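Local coordinates for beta-Lactamase/D-Alanine Carboxypeptidase (Pseudomonas syringae pv. tomato, PDB 5EVI), which probably hydrolyses beta-lactam antibiotics, adding water to give substituted beta-amino acids, as a class C (AmpC-type) serine beta-lactamase, at residues D[151-156]-D[296-301]; D[111-116]-D[159-164]; D[44-49]-D[56-61]; D[337-342]-D[357-362]; D[78-83]-D[253-258]. One frame throughout, in Å; residues are numbered along the deposited sequence.

Contact 1: residues D[151-156]-D[296-301]; sequences HRTYAN and LNTQKA
With chi1 at -53° in T153 and -62° in T298, both hydroxyls stand anti to their carbonyl carbons, and the two side chains cross obliquely so that OG1 of T153 lies 2.6 Å from OG1 of T298. That hydrogen bond extends a short antiparallel pairing at the outer edge of the large sheet, where strand 151-152 lies against strand 299-308. R152 and Q299 form its hydrogen-bonded pair: R152 N gives to Q299 O at 2.8 Å, in the carbonyl plane, while Q299 N reaches R152 O at 3.0 Å from above the plane of the R152 carbonyl. Past the ladder, Y154 sets its CG anti to the backbone N (chi1 -172°), and its ring lies beside L296, the two side chains pointing the same way, with CD2 of Y154 3.5 Å from CD2 of L296. The phenol end looks elsewhere, to S68, K71 and K318, and N156 OD1 bonds K71, consistent with the Tyr-x-Asn element of a class C active site. R152 is anchored by a salt bridge to E276. Where the strands separate, a water donates to Y154 O at 2.6 Å and to L296 O at 2.5 Å.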
# COMPACT_ATOMS: atom_id res chain seq x y z
N HIS D 151 5.30 20.42 2.33
CA HIS D 151 6.22 19.35 2.73
C HIS D 151 5.48 18.02 2.75
O HIS D 151 4.24 17.98 2.65
CB HIS D 151 6.86 19.65 4.08
CG HIS D 151 7.71 20.90 4.11
ND1 HIS D 151 7.17 22.17 4.16
CD2 HIS D 151 9.05 21.06 4.11
CE1 HIS D 151 8.14 23.06 4.19
NE2 HIS D 151 9.30 22.41 4.16
N ARG D 152 6.24 16.94 2.87
CA ARG D 152 5.71 15.58 2.86
C ARG D 152 6.31 14.78 4.02
O ARG D 152 7.53 14.60 4.10
CB ARG D 152 6.02 14.91 1.52
CG ARG D 152 5.27 13.59 1.25
CD ARG D 152 6.05 12.40 1.79
NE ARG D 152 5.68 11.13 1.17
CZ ARG D 152 6.28 9.96 1.43
NH1 ARG D 152 7.29 9.89 2.30
NH2 ARG D 152 5.86 8.86 0.81
N THR D 153 5.42 14.28 4.89
CA THR D 153 5.78 13.54 6.09
C THR D 153 4.90 12.29 6.13
O THR D 153 3.73 12.34 6.47
CB THR D 153 5.60 14.44 7.33
OG1 THR D 153 6.34 15.63 7.10
CG2 THR D 153 6.11 13.79 8.59
N TYR D 154 5.49 11.18 5.73
CA TYR D 154 4.78 9.88 5.72
C TYR D 154 4.26 9.59 7.12
O TYR D 154 5.03 9.64 8.08
CB TYR D 154 5.75 8.80 5.29
CG TYR D 154 5.14 7.45 5.04
CD1 TYR D 154 4.61 7.15 3.79
CD2 TYR D 154 5.12 6.46 6.03
CE1 TYR D 154 4.06 5.91 3.52
CE2 TYR D 154 4.58 5.20 5.77
CZ TYR D 154 4.04 4.94 4.51
OH TYR D 154 3.49 3.70 4.23
N ALA D 155 2.96 9.32 7.27
CA ALA D 155 2.40 9.04 8.61
C ALA D 155 1.16 8.12 8.63
O ALA D 155 0.33 8.18 7.73
CB ALA D 155 2.10 10.35 9.33
N ASN D 156 1.03 7.30 9.67
CA ASN D 156 -0.21 6.52 9.88
C ASN D 156 -1.49 7.27 10.34
O ASN D 156 -2.56 7.01 9.80
CB ASN D 156 0.06 5.31 10.79
CG ASN D 156 1.01 4.32 10.15
OD1 ASN D 156 1.20 4.34 8.94
ND2 ASN D 156 1.61 3.44 10.96
N LEU D 296 11.12 8.53 5.18
CA LEU D 296 10.19 8.65 6.31
C LEU D 296 10.27 10.01 7.03
O LEU D 296 9.33 10.38 7.73
CB LEU D 296 10.39 7.52 7.33
CG LEU D 296 10.07 6.09 6.86
CD1 LEU D 296 10.49 5.05 7.89
CD2 LEU D 296 8.59 5.96 6.52
N ASN D 297 11.36 10.76 6.87
CA ASN D 297 11.47 12.09 7.46
C ASN D 297 10.88 13.16 6.55
O ASN D 297 10.68 12.92 5.37
CB ASN D 297 12.93 12.43 7.77
CG ASN D 297 13.55 11.51 8.81
OD1 ASN D 297 14.76 11.52 8.99
ND2 ASN D 297 12.73 10.70 9.49
N THR D 298 10.64 14.34 7.10
CA THR D 298 9.92 15.40 6.39
C THR D 298 10.77 15.96 5.24
O THR D 298 11.90 16.38 5.46
CB THR D 298 9.50 16.51 7.36
OG1 THR D 298 8.61 15.95 8.33
CG2 THR D 298 8.78 17.64 6.64
N GLN D 299 10.21 15.93 4.03
CA GLN D 299 10.88 16.43 2.82
C GLN D 299 10.09 17.62 2.30
O GLN D 299 8.91 17.74 2.58
CB GLN D 299 10.89 15.38 1.70
CG GLN D 299 12.05 14.41 1.72
CD GLN D 299 11.86 13.29 2.72
OE1 GLN D 299 12.76 13.00 3.52
NE2 GLN D 299 10.69 12.66 2.69
N LYS D 300 10.76 18.47 1.53
CA LYS D 300 10.09 19.50 0.75
C LYS D 300 9.30 18.83 -0.39
O LYS D 300 9.75 17.83 -0.96
CB LYS D 300 11.10 20.49 0.17
CG LYS D 300 10.46 21.57 -0.69
CD LYS D 300 11.26 22.87 -0.68
CE LYS D 300 10.44 24.02 -1.24
NZ LYS D 300 9.80 23.69 -2.55
N ALA D 301 8.14 19.39 -0.69
CA ALA D 301 7.31 18.93 -1.80
C ALA D 301 6.83 20.12 -2.62
O ALA D 301 6.78 21.24 -2.13
CB ALA D 301 6.11 18.14 -1.27
O HOH W 1 7.36 9.88 9.14

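Contact 2: residues D[111-116]-D[159-164]; sequences FHLGTH and IGLLGV
This is a buried, apolar helix-to-helix contact in the helical part of the fold, between the short, weakly bonded helix 112-115 and the early turns of helix 156-169. All five touching residues are buried, and L113 has the largest share of the buried surface. Its CG lies anti to the carbonyl carbon (chi1 -60°), which sends both methyls across L161: the two leucines cross obliquely, with CD2 of L113 3.8 Å from CD2 of L161 and CD1 of L113 3.9 Å from the same methyl. Nearer the backbone, CB of L113 faces CB of L162 at 4.2 Å.

G114, with no side chain, is approached at its CA, where two branches converge: CD1 of I159, at 3.6 Å, and CD2 of L162, at 3.8 Å. I159 gets there because its CG1 is anti to the backbone N (chi1 -168°). The backbones come close as well, since the CA of I159 lies 3.2 Å from L113 O, a bent CH...O contact (128° at the hydrogen).

Around the pair, L162 also leans on A78 of helix 70-83 and I159 touches K71. Those neighbours put the contact next to the presumed Ser-x-x-Lys site, an arrangement that fits the helical domain of the serine beta-lactamase and penicillin-binding protein fold.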
# COMPACT_ATOMS: atom_id res chain seq x y z
N PHE D 111 -7.73 15.30 0.42
CA PHE D 111 -6.74 14.57 -0.40
C PHE D 111 -5.36 14.51 0.25
O PHE D 111 -4.66 13.51 0.13
CB PHE D 111 -6.66 15.12 -1.83
CG PHE D 111 -5.96 16.45 -1.98
CD1 PHE D 111 -4.59 16.51 -2.21
CD2 PHE D 111 -6.69 17.64 -1.96
CE1 PHE D 111 -3.95 17.73 -2.39
CE2 PHE D 111 -6.05 18.87 -2.13
CZ PHE D 111 -4.68 18.91 -2.35
N HIS D 112 -4.99 15.58 0.96
CA HIS D 112 -3.72 15.64 1.69
C HIS D 112 -3.45 14.48 2.66
O HIS D 112 -2.30 14.28 3.07
CB HIS D 112 -3.64 16.93 2.51
CG HIS D 112 -3.46 18.16 1.68
ND1 HIS D 112 -2.30 18.43 0.99
CD2 HIS D 112 -4.30 19.19 1.44
CE1 HIS D 112 -2.43 19.59 0.37
NE2 HIS D 112 -3.64 20.06 0.61
N LEU D 113 -4.50 13.78 3.09
CA LEU D 113 -4.36 12.64 4.00
C LEU D 113 -3.89 11.37 3.30
O LEU D 113 -3.42 10.46 3.96
CB LEU D 113 -5.70 12.32 4.67
CG LEU D 113 -6.40 13.38 5.53
CD1 LEU D 113 -7.84 12.98 5.75
CD2 LEU D 113 -5.69 13.55 6.86
N GLY D 114 -4.16 11.27 2.00
CA GLY D 114 -3.60 10.22 1.16
C GLY D 114 -2.25 10.53 0.54
O GLY D 114 -1.60 9.62 0.01
N THR D 115 -1.84 11.79 0.56
CA THR D 115 -0.55 12.18 0.01
C THR D 115 0.52 12.54 1.06
O THR D 115 1.65 12.89 0.71
CB THR D 115 -0.74 13.36 -0.95
OG1 THR D 115 -1.24 14.46 -0.20
CG2 THR D 115 -1.71 13.00 -2.04
N HIS D 116 0.17 12.47 2.34
CA HIS D 116 1.10 12.79 3.47
C HIS D 116 1.55 14.27 3.59
O HIS D 116 2.61 14.53 4.18
CB HIS D 116 2.35 11.87 3.46
CG HIS D 116 2.06 10.43 3.14
ND1 HIS D 116 2.37 9.86 1.93
CD2 HIS D 116 1.48 9.46 3.88
CE1 HIS D 116 1.98 8.59 1.94
NE2 HIS D 116 1.42 8.33 3.10
N ILE D 159 -3.24 9.06 6.99
CA ILE D 159 -3.86 8.08 6.09
C ILE D 159 -4.92 7.23 6.79
O ILE D 159 -5.91 6.85 6.16
CB ILE D 159 -2.80 7.20 5.38
CG1 ILE D 159 -3.41 6.38 4.24
CG2 ILE D 159 -2.10 6.27 6.36
CD1 ILE D 159 -3.89 7.24 3.11
N GLY D 160 -4.74 6.95 8.08
CA GLY D 160 -5.77 6.30 8.88
C GLY D 160 -7.08 7.08 8.88
O GLY D 160 -8.16 6.49 8.79
N LEU D 161 -6.98 8.41 8.96
CA LEU D 161 -8.14 9.31 8.91
C LEU D 161 -8.87 9.27 7.55
O LEU D 161 -10.08 9.48 7.51
CB LEU D 161 -7.73 10.75 9.23
CG LEU D 161 -8.84 11.79 9.39
CD1 LEU D 161 -9.80 11.41 10.50
CD2 LEU D 161 -8.23 13.16 9.65
N LEU D 162 -8.15 9.03 6.46
CA LEU D 162 -8.76 8.87 5.13
C LEU D 162 -9.73 7.68 5.09
O LEU D 162 -10.83 7.79 4.55
CB LEU D 162 -7.69 8.73 4.04
CG LEU D 162 -8.11 8.71 2.57
CD1 LEU D 162 -8.76 10.01 2.15
CD2 LEU D 162 -6.90 8.42 1.68
N GLY D 163 -9.32 6.56 5.67
CA GLY D 163 -10.19 5.38 5.78
C GLY D 163 -11.43 5.61 6.64
O GLY D 163 -12.51 5.10 6.31
N VAL D 164 -11.28 6.37 7.72
CA VAL D 164 -12.39 6.73 8.61
C VAL D 164 -13.40 7.64 7.89
O VAL D 164 -14.61 7.44 8.02
CB VAL D 164 -11.89 7.38 9.93
CG1 VAL D 164 -13.05 7.92 10.77
CG2 VAL D 164 -11.09 6.37 10.75

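Contact 3: residues D[44-49]-D[56-61]; sequences FYNYGV and QPVSSD. With SO4 (sulfate ion), chain O.
The outer strand 43-48 of the large antiparallel sheet is flanked here by the chain that returns after a short connection, residues 56-61, running nearly opposite to it (161° between end-to-end directions). It is not a regular ladder: V49 and P57 make a single bridge, and the nearby backbone bond is V58 N to G48 O, 2.9 Å, lying on a lone pair in the carbonyl plane. V58 faces the strand with CG2 anti to its carbonyl carbon, bringing that methyl to 3.4 Å from V49 C.

Further along, N46 and S60 turn toward each other. N46 has CG anti to its carbonyl carbon (chi1 -62°), so ND2 meets S60 OG at 3.0 Å along an almost straight line (171°), with the hydroxyl oxygen in the amide plane. The other end of this amide, OD1, is held by S33 of the adjoining strand, so both branches are fixed. S60 CB sits off-centre above the F44 ring, 4.2 Å from its centroid, as a CH-pi contact, while the same ring has a cation-pi partner in R233.

On the loop, S59 OG accepts from D61 N in an ST turn. A sulfate, probably from the crystallisation liquor and also bonded to R21, is hydrogen-bonded at the end of the strand: its O4 lies 3.1 Å from G48 N.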
# COMPACT_ATOMS: atom_id res chain seq x y z
N PHE D 44 3.73 -17.71 -11.02
CA PHE D 44 3.94 -17.73 -9.57
C PHE D 44 5.20 -18.50 -9.19
O PHE D 44 5.52 -19.52 -9.80
CB PHE D 44 2.74 -18.34 -8.87
CG PHE D 44 1.48 -17.54 -9.03
CD1 PHE D 44 1.23 -16.45 -8.19
CD2 PHE D 44 0.56 -17.85 -10.02
CE1 PHE D 44 0.08 -15.70 -8.33
CE2 PHE D 44 -0.60 -17.10 -10.17
CZ PHE D 44 -0.85 -16.03 -9.32
N TYR D 45 5.89 -17.99 -8.18
CA TYR D 45 7.15 -18.54 -7.69
C TYR D 45 7.12 -18.50 -6.18
O TYR D 45 7.05 -17.42 -5.59
CB TYR D 45 8.32 -17.70 -8.19
CG TYR D 45 8.35 -17.59 -9.68
CD1 TYR D 45 8.88 -18.62 -10.45
CD2 TYR D 45 7.80 -16.49 -10.33
CE1 TYR D 45 8.87 -18.54 -11.83
CE2 TYR D 45 7.81 -16.40 -11.71
CZ TYR D 45 8.35 -17.43 -12.46
OH TYR D 45 8.36 -17.35 -13.83
N ASN D 46 7.15 -19.67 -5.56
CA ASN D 46 7.09 -19.80 -4.12
C ASN D 46 8.29 -20.59 -3.61
O ASN D 46 8.69 -21.58 -4.23
CB ASN D 46 5.78 -20.44 -3.70
CG ASN D 46 4.57 -19.61 -4.11
OD1 ASN D 46 4.34 -18.54 -3.55
ND2 ASN D 46 3.79 -20.09 -5.08
N TYR D 47 8.86 -20.13 -2.50
CA TYR D 47 10.06 -20.72 -1.90
C TYR D 47 9.94 -20.74 -0.38
O TYR D 47 9.37 -19.81 0.21
CB TYR D 47 11.29 -19.92 -2.32
CG TYR D 47 11.36 -19.69 -3.81
CD1 TYR D 47 11.69 -20.74 -4.67
CD2 TYR D 47 11.03 -18.46 -4.37
CE1 TYR D 47 11.73 -20.55 -6.05
CE2 TYR D 47 11.07 -18.26 -5.74
CZ TYR D 47 11.42 -19.31 -6.58
OH TYR D 47 11.45 -19.12 -7.94
N GLY D 48 10.45 -21.80 0.24
CA GLY D 48 10.53 -21.88 1.69
C GLY D 48 9.20 -22.19 2.35
O GLY D 48 8.23 -22.62 1.69
N VAL D 49 9.16 -21.97 3.66
CA VAL D 49 7.99 -22.31 4.48
C VAL D 49 7.32 -21.07 5.07
O VAL D 49 7.98 -20.06 5.37
CB VAL D 49 8.37 -23.33 5.59
CG1 VAL D 49 9.00 -24.58 4.97
CG2 VAL D 49 9.32 -22.73 6.63
N GLN D 56 4.94 -25.92 6.81
CA GLN D 56 4.02 -25.93 5.67
C GLN D 56 4.62 -25.04 4.56
O GLN D 56 5.06 -23.93 4.85
CB GLN D 56 2.63 -25.43 6.06
CG GLN D 56 1.59 -25.66 4.98
CD GLN D 56 0.33 -24.83 5.11
OE1 GLN D 56 0.39 -23.59 5.09
NE2 GLN D 56 -0.82 -25.49 5.19
N PRO D 57 4.68 -25.54 3.31
CA PRO D 57 5.32 -24.75 2.24
C PRO D 57 4.57 -23.48 1.86
O PRO D 57 3.33 -23.43 1.91
CB PRO D 57 5.32 -25.72 1.06
CG PRO D 57 4.09 -26.55 1.30
CD PRO D 57 4.11 -26.79 2.79
N VAL D 58 5.32 -22.47 1.43
CA VAL D 58 4.71 -21.25 0.94
C VAL D 58 4.01 -21.60 -0.38
O VAL D 58 4.59 -22.27 -1.26
CB VAL D 58 5.75 -20.12 0.76
CG1 VAL D 58 5.14 -18.91 0.09
CG2 VAL D 58 6.35 -19.72 2.11
N SER D 59 2.76 -21.16 -0.50
CA SER D 59 2.00 -21.23 -1.76
C SER D 59 1.57 -19.83 -2.21
O SER D 59 1.63 -18.85 -1.46
CB SER D 59 0.74 -22.09 -1.57
OG SER D 59 -0.24 -21.38 -0.82
N SER D 60 1.04 -19.77 -3.42
CA SER D 60 0.37 -18.56 -3.90
C SER D 60 -0.93 -18.21 -3.13
O SER D 60 -1.55 -17.20 -3.43
CB SER D 60 0.08 -18.69 -5.39
OG SER D 60 1.31 -18.84 -6.09
N ASP D 61 -1.36 -19.07 -2.20
CA ASP D 61 -2.53 -18.81 -1.33
C ASP D 61 -2.19 -18.55 0.13
O ASP D 61 -3.07 -18.21 0.92
CB ASP D 61 -3.48 -20.00 -1.43
CG ASP D 61 -3.83 -20.32 -2.87
OD1 ASP D 61 -4.18 -19.37 -3.61
OD2 ASP D 61 -3.72 -21.51 -3.26
S SO4 O . 12.14 -24.59 -1.11
O1 SO4 O . 12.59 -23.39 -1.83
O2 SO4 O . 12.65 -25.79 -1.81
O3 SO4 O . 12.67 -24.57 0.28
O4 SO4 O . 10.66 -24.63 -1.06

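Contact 4: residues D[337-342]-D[357-362]; sequences LGIVIL and YRILQH
L360 can be traced outward from the C-terminal helix 349-363 onto strand 337-343. Its CB carries CG anti to the carbonyl carbon (chi1 -76°), aiming the branch point at the strand, where CG comes to 4.0 Å from both CB and CG2 of I339. From there the methyls diverge. CD1 settles at 3.8 Å from CG2 of I339, whereas CD2 fits between two strand residues, 3.9 Å from CB of I339 and 3.9 Å from CD1 of L337. L337 and L360 slide past each other in opposite directions, and the L360 to I339 crossing is oblique.

One helical position earlier, I359 takes over the strand's next stretch. Its CG2 meets CD1 of I339 at 3.8 Å, the chains crossing at about a right angle; its CD1 meets CD1 of I341 tip to tip at 4.2 Å. I339 extends its CG1 anti to the backbone N (chi1 -169°), which is what carries CD1 as far as I359.

The strand alternates: L337, I339 and I341 face this helix, while V340 and L342 touch helix 232-243, so the sheet is sandwiched between helices. I359 and L360 also lean on I36 of the neighbouring strand. With the axes of 337-342 and 357-362 9.4 Å apart and the side-chain contacts made by hydrocarbon branches, the attraction comes mainly from burial of apolar surface and dispersion, which depend on close fit and not on direction.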
# COMPACT_ATOMS: atom_id res chain seq x y z
N LEU D 337 2.87 -4.97 -17.01
CA LEU D 337 3.99 -5.68 -16.40
C LEU D 337 3.99 -5.34 -14.90
O LEU D 337 4.17 -4.18 -14.54
CB LEU D 337 5.29 -5.23 -17.08
CG LEU D 337 6.67 -5.73 -16.62
CD1 LEU D 337 6.82 -7.22 -16.88
CD2 LEU D 337 7.78 -4.97 -17.32
N GLY D 338 3.75 -6.33 -14.05
CA GLY D 338 3.58 -6.08 -12.60
C GLY D 338 4.15 -7.20 -11.75
O GLY D 338 4.18 -8.35 -12.19
N ILE D 339 4.58 -6.87 -10.53
CA ILE D 339 5.17 -7.86 -9.62
C ILE D 339 4.71 -7.63 -8.18
O ILE D 339 4.46 -6.50 -7.76
CB ILE D 339 6.72 -7.85 -9.69
CG1 ILE D 339 7.31 -9.07 -8.94
CG2 ILE D 339 7.28 -6.54 -9.15
CD1 ILE D 339 8.79 -9.30 -9.17
N VAL D 340 4.58 -8.73 -7.45
CA VAL D 340 4.37 -8.70 -6.02
C VAL D 340 5.34 -9.68 -5.40
O VAL D 340 5.44 -10.82 -5.85
CB VAL D 340 2.93 -9.10 -5.67
CG1 VAL D 340 2.76 -9.23 -4.16
CG2 VAL D 340 1.97 -8.08 -6.25
N ILE D 341 6.05 -9.23 -4.37
CA ILE D 341 6.98 -10.07 -3.63
C ILE D 341 6.65 -9.93 -2.15
O ILE D 341 6.89 -8.88 -1.56
CB ILE D 341 8.46 -9.69 -3.90
CG1 ILE D 341 8.74 -9.69 -5.41
CG2 ILE D 341 9.38 -10.66 -3.15
CD1 ILE D 341 10.18 -9.46 -5.81
N LEU D 342 6.13 -11.01 -1.57
CA LEU D 342 5.74 -11.07 -0.17
C LEU D 342 6.68 -12.00 0.58
O LEU D 342 6.85 -13.15 0.18
CB LEU D 342 4.31 -11.58 -0.06
CG LEU D 342 3.25 -10.73 -0.77
CD1 LEU D 342 1.88 -11.36 -0.64
CD2 LEU D 342 3.24 -9.30 -0.24
N TYR D 357 13.22 -5.20 -9.52
CA TYR D 357 13.82 -4.60 -10.73
C TYR D 357 14.51 -5.68 -11.61
O TYR D 357 14.29 -5.73 -12.82
CB TYR D 357 14.79 -3.47 -10.41
CG TYR D 357 15.22 -2.67 -11.63
CD1 TYR D 357 14.62 -1.45 -11.93
CD2 TYR D 357 16.22 -3.14 -12.49
CE1 TYR D 357 15.00 -0.71 -13.03
CE2 TYR D 357 16.61 -2.40 -13.60
CZ TYR D 357 16.00 -1.19 -13.86
OH TYR D 357 16.39 -0.47 -14.97
N ARG D 358 15.29 -6.56 -10.98
CA ARG D 358 16.03 -7.59 -11.74
C ARG D 358 15.09 -8.62 -12.36
O ARG D 358 15.21 -8.96 -13.56
CB ARG D 358 17.08 -8.28 -10.86
CG ARG D 358 18.35 -7.47 -10.67
CD ARG D 358 18.90 -7.50 -9.26
NE ARG D 358 19.70 -8.68 -8.95
CZ ARG D 358 21.01 -8.70 -8.68
NH1 ARG D 358 21.58 -9.87 -8.41
NH2 ARG D 358 21.78 -7.60 -8.70
N ILE D 359 14.16 -9.11 -11.55
CA ILE D 359 13.16 -10.06 -12.03
C ILE D 359 12.34 -9.51 -13.20
O ILE D 359 12.15 -10.22 -14.20
CB ILE D 359 12.22 -10.53 -10.90
CG1 ILE D 359 12.98 -11.42 -9.90
CG2 ILE D 359 11.01 -11.25 -11.48
CD1 ILE D 359 12.18 -11.77 -8.65
N LEU D 360 11.86 -8.27 -13.07
CA LEU D 360 11.06 -7.65 -14.14
C LEU D 360 11.92 -7.35 -15.37
O LEU D 360 11.44 -7.48 -16.50
CB LEU D 360 10.27 -6.42 -13.64
CG LEU D 360 9.00 -6.67 -12.78
CD1 LEU D 360 8.15 -5.41 -12.70
CD2 LEU D 360 8.17 -7.83 -13.32
N GLN D 361 13.19 -6.99 -15.15
CA GLN D 361 14.15 -6.95 -16.26
C GLN D 361 14.28 -8.35 -16.92
O GLN D 361 14.29 -8.41 -18.14
CB GLN D 361 15.50 -6.42 -15.82
CG GLN D 361 16.45 -6.14 -16.97
CD GLN D 361 17.65 -5.32 -16.56
OE1 GLN D 361 17.93 -4.28 -17.15
NE2 GLN D 361 18.35 -5.77 -15.51
N HIS D 362 14.32 -9.43 -16.14
CA HIS D 362 14.36 -10.80 -16.71
C HIS D 362 13.06 -11.14 -17.46
O HIS D 362 13.12 -11.85 -18.47
CB HIS D 362 14.53 -11.93 -15.66
CG HIS D 362 15.77 -11.86 -14.83
ND1 HIS D 362 17.02 -11.56 -15.33
CD2 HIS D 362 15.95 -12.13 -13.51
CE1 HIS D 362 17.90 -11.61 -14.35
NE2 HIS D 362 17.28 -11.94 -13.24

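Contact 5: residues D[78-83]-D[253-258]; sequences ATWAQA and QRALSD
A255, R254 and T79 have the most surface buried between helix 70-83 and helix 250-258. A255 brings the helices close: its CB rests 3.5 Å from CA of W80 and 3.8 Å from CB of W80, a small group that lets the axes of segments 78-83 and 253-258 approach to 8.0 Å. Its carbonyl oxygen is then within reach of T79, whose OG1 occupies the crowded position between N and carbonyl carbon (chi1 64°) and donates over 2.7 Å to A255 O, from above the carbonyl plane. T76 O of the same helix is also within hydrogen-bonding distance of this hydroxyl and competes for its one proton. R254 runs extended along A83, placing its CD 3.8 Å from A83 CB, and lays one guanidinium face over A83 CA and Q82 O. NE of R254 meets OD2 of D258 at 2.7 Å in a salt bridge using the syn lone pair, which would hold the guanidinium plane in place. The two segments cross at 132°; this is close, alanine-mediated packing of two helices, one of which starts at the presumed Ser-x-x-Lys site of this fold.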
# COMPACT_ATOMS: atom_id res chain seq x y z
N ALA D 78 -11.44 5.34 -0.47
CA ALA D 78 -11.78 6.77 -0.55
C ALA D 78 -12.12 7.25 -1.98
O ALA D 78 -13.09 7.99 -2.19
CB ALA D 78 -10.67 7.60 0.04
N THR D 79 -11.33 6.81 -2.98
CA THR D 79 -11.62 7.20 -4.37
C THR D 79 -12.84 6.47 -4.95
O THR D 79 -13.43 6.94 -5.92
CB THR D 79 -10.43 7.00 -5.32
OG1 THR D 79 -10.11 5.60 -5.41
CG2 THR D 79 -9.21 7.81 -4.86
N TRP D 80 -13.20 5.32 -4.38
CA TRP D 80 -14.43 4.63 -4.76
C TRP D 80 -15.63 5.40 -4.19
O TRP D 80 -16.64 5.55 -4.87
CB TRP D 80 -14.41 3.18 -4.26
CG TRP D 80 -15.43 2.24 -4.87
CD1 TRP D 80 -15.91 2.25 -6.15
CD2 TRP D 80 -16.05 1.13 -4.22
NE1 TRP D 80 -16.81 1.22 -6.33
CE2 TRP D 80 -16.91 0.51 -5.16
CE3 TRP D 80 -15.96 0.59 -2.93
CZ2 TRP D 80 -17.68 -0.61 -4.84
CZ3 TRP D 80 -16.72 -0.51 -2.61
CH2 TRP D 80 -17.57 -1.11 -3.56
N ALA D 81 -15.51 5.91 -2.97
CA ALA D 81 -16.53 6.82 -2.41
C ALA D 81 -16.71 8.07 -3.30
O ALA D 81 -17.85 8.47 -3.57
CB ALA D 81 -16.18 7.22 -0.99
N GLN D 82 -15.59 8.64 -3.75
CA GLN D 82 -15.60 9.79 -4.68
C GLN D 82 -16.26 9.47 -6.02
O GLN D 82 -17.01 10.30 -6.56
CB GLN D 82 -14.17 10.30 -4.94
CG GLN D 82 -14.12 11.59 -5.74
CD GLN D 82 -12.73 12.20 -5.83
OE1 GLN D 82 -11.73 11.49 -5.79
NE2 GLN D 82 -12.67 13.52 -5.96
N ALA D 83 -15.96 8.30 -6.57
CA ALA D 83 -16.57 7.82 -7.81
C ALA D 83 -18.10 7.65 -7.72
O ALA D 83 -18.79 7.77 -8.73
CB ALA D 83 -15.93 6.51 -8.25
N GLN D 253 -13.69 1.25 -11.81
CA GLN D 253 -12.63 1.62 -12.78
C GLN D 253 -12.04 2.98 -12.46
O GLN D 253 -10.84 3.13 -12.32
CB GLN D 253 -13.17 1.64 -14.22
CG GLN D 253 -13.39 0.27 -14.83
CD GLN D 253 -12.15 -0.34 -15.47
OE1 GLN D 253 -11.87 -1.53 -15.32
NE2 GLN D 253 -11.39 0.49 -16.19
N ARG D 254 -12.90 3.99 -12.36
CA ARG D 254 -12.45 5.33 -11.98
C ARG D 254 -11.70 5.34 -10.64
O ARG D 254 -10.69 6.04 -10.51
CB ARG D 254 -13.64 6.27 -11.91
CG ARG D 254 -13.24 7.69 -11.60
CD ARG D 254 -14.38 8.52 -11.07
NE ARG D 254 -13.87 9.73 -10.45
CZ ARG D 254 -14.62 10.76 -10.10
NH1 ARG D 254 -14.05 11.81 -9.54
NH2 ARG D 254 -15.94 10.76 -10.32
N ALA D 255 -12.22 4.59 -9.66
CA ALA D 255 -11.60 4.45 -8.32
C ALA D 255 -10.17 3.97 -8.39
O ALA D 255 -9.30 4.55 -7.75
CB ALA D 255 -12.40 3.53 -7.41
N LEU D 256 -9.92 2.90 -9.14
CA LEU D 256 -8.55 2.40 -9.28
C LEU D 256 -7.63 3.44 -9.93
O LEU D 256 -6.51 3.64 -9.47
CB LEU D 256 -8.51 1.10 -10.09
CG LEU D 256 -9.29 -0.09 -9.49
CD1 LEU D 256 -9.80 -1.00 -10.61
CD2 LEU D 256 -8.46 -0.86 -8.48
N SER D 257 -8.11 4.10 -10.99
CA SER D 257 -7.30 5.05 -11.76
C SER D 257 -6.97 6.32 -10.95
O SER D 257 -5.83 6.82 -10.97
CB SER D 257 -8.05 5.42 -13.04
OG SER D 257 -7.28 6.29 -13.84
N ASP D 258 -7.97 6.83 -10.21
CA ASP D 258 -7.79 8.09 -9.46
C ASP D 258 -6.77 8.01 -8.30
O ASP D 258 -6.16 9.03 -7.94
CB ASP D 258 -9.13 8.66 -8.96
CG ASP D 258 -10.07 9.10 -10.11
OD1 ASP D 258 -9.61 9.12 -11.28
OD2 ASP D 258 -11.28 9.41 -9.85

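Contacts 2 and 4 are fully buried and draw almost wholly on methyl groups, whereas contacts 1, 3 and 5 are partly exposed and add polar bonds. Contacts 1 and 3 lie near opposite edges of the same sheet, centres about 35 Å apart: the first is a paired strand edge, the second a loosely bridged loop. Contact 4 packs a helix on an interior strand of that sheet. The helical side is held by contacts 2 and 5, which touch through L162 CD1 and A78 CB at 3.7 Å. Contact 2 also meets contact 1, where T153 N lies 2.9 Å from H116 O, a probable hydrogen bond linking the sheet edge to the helices.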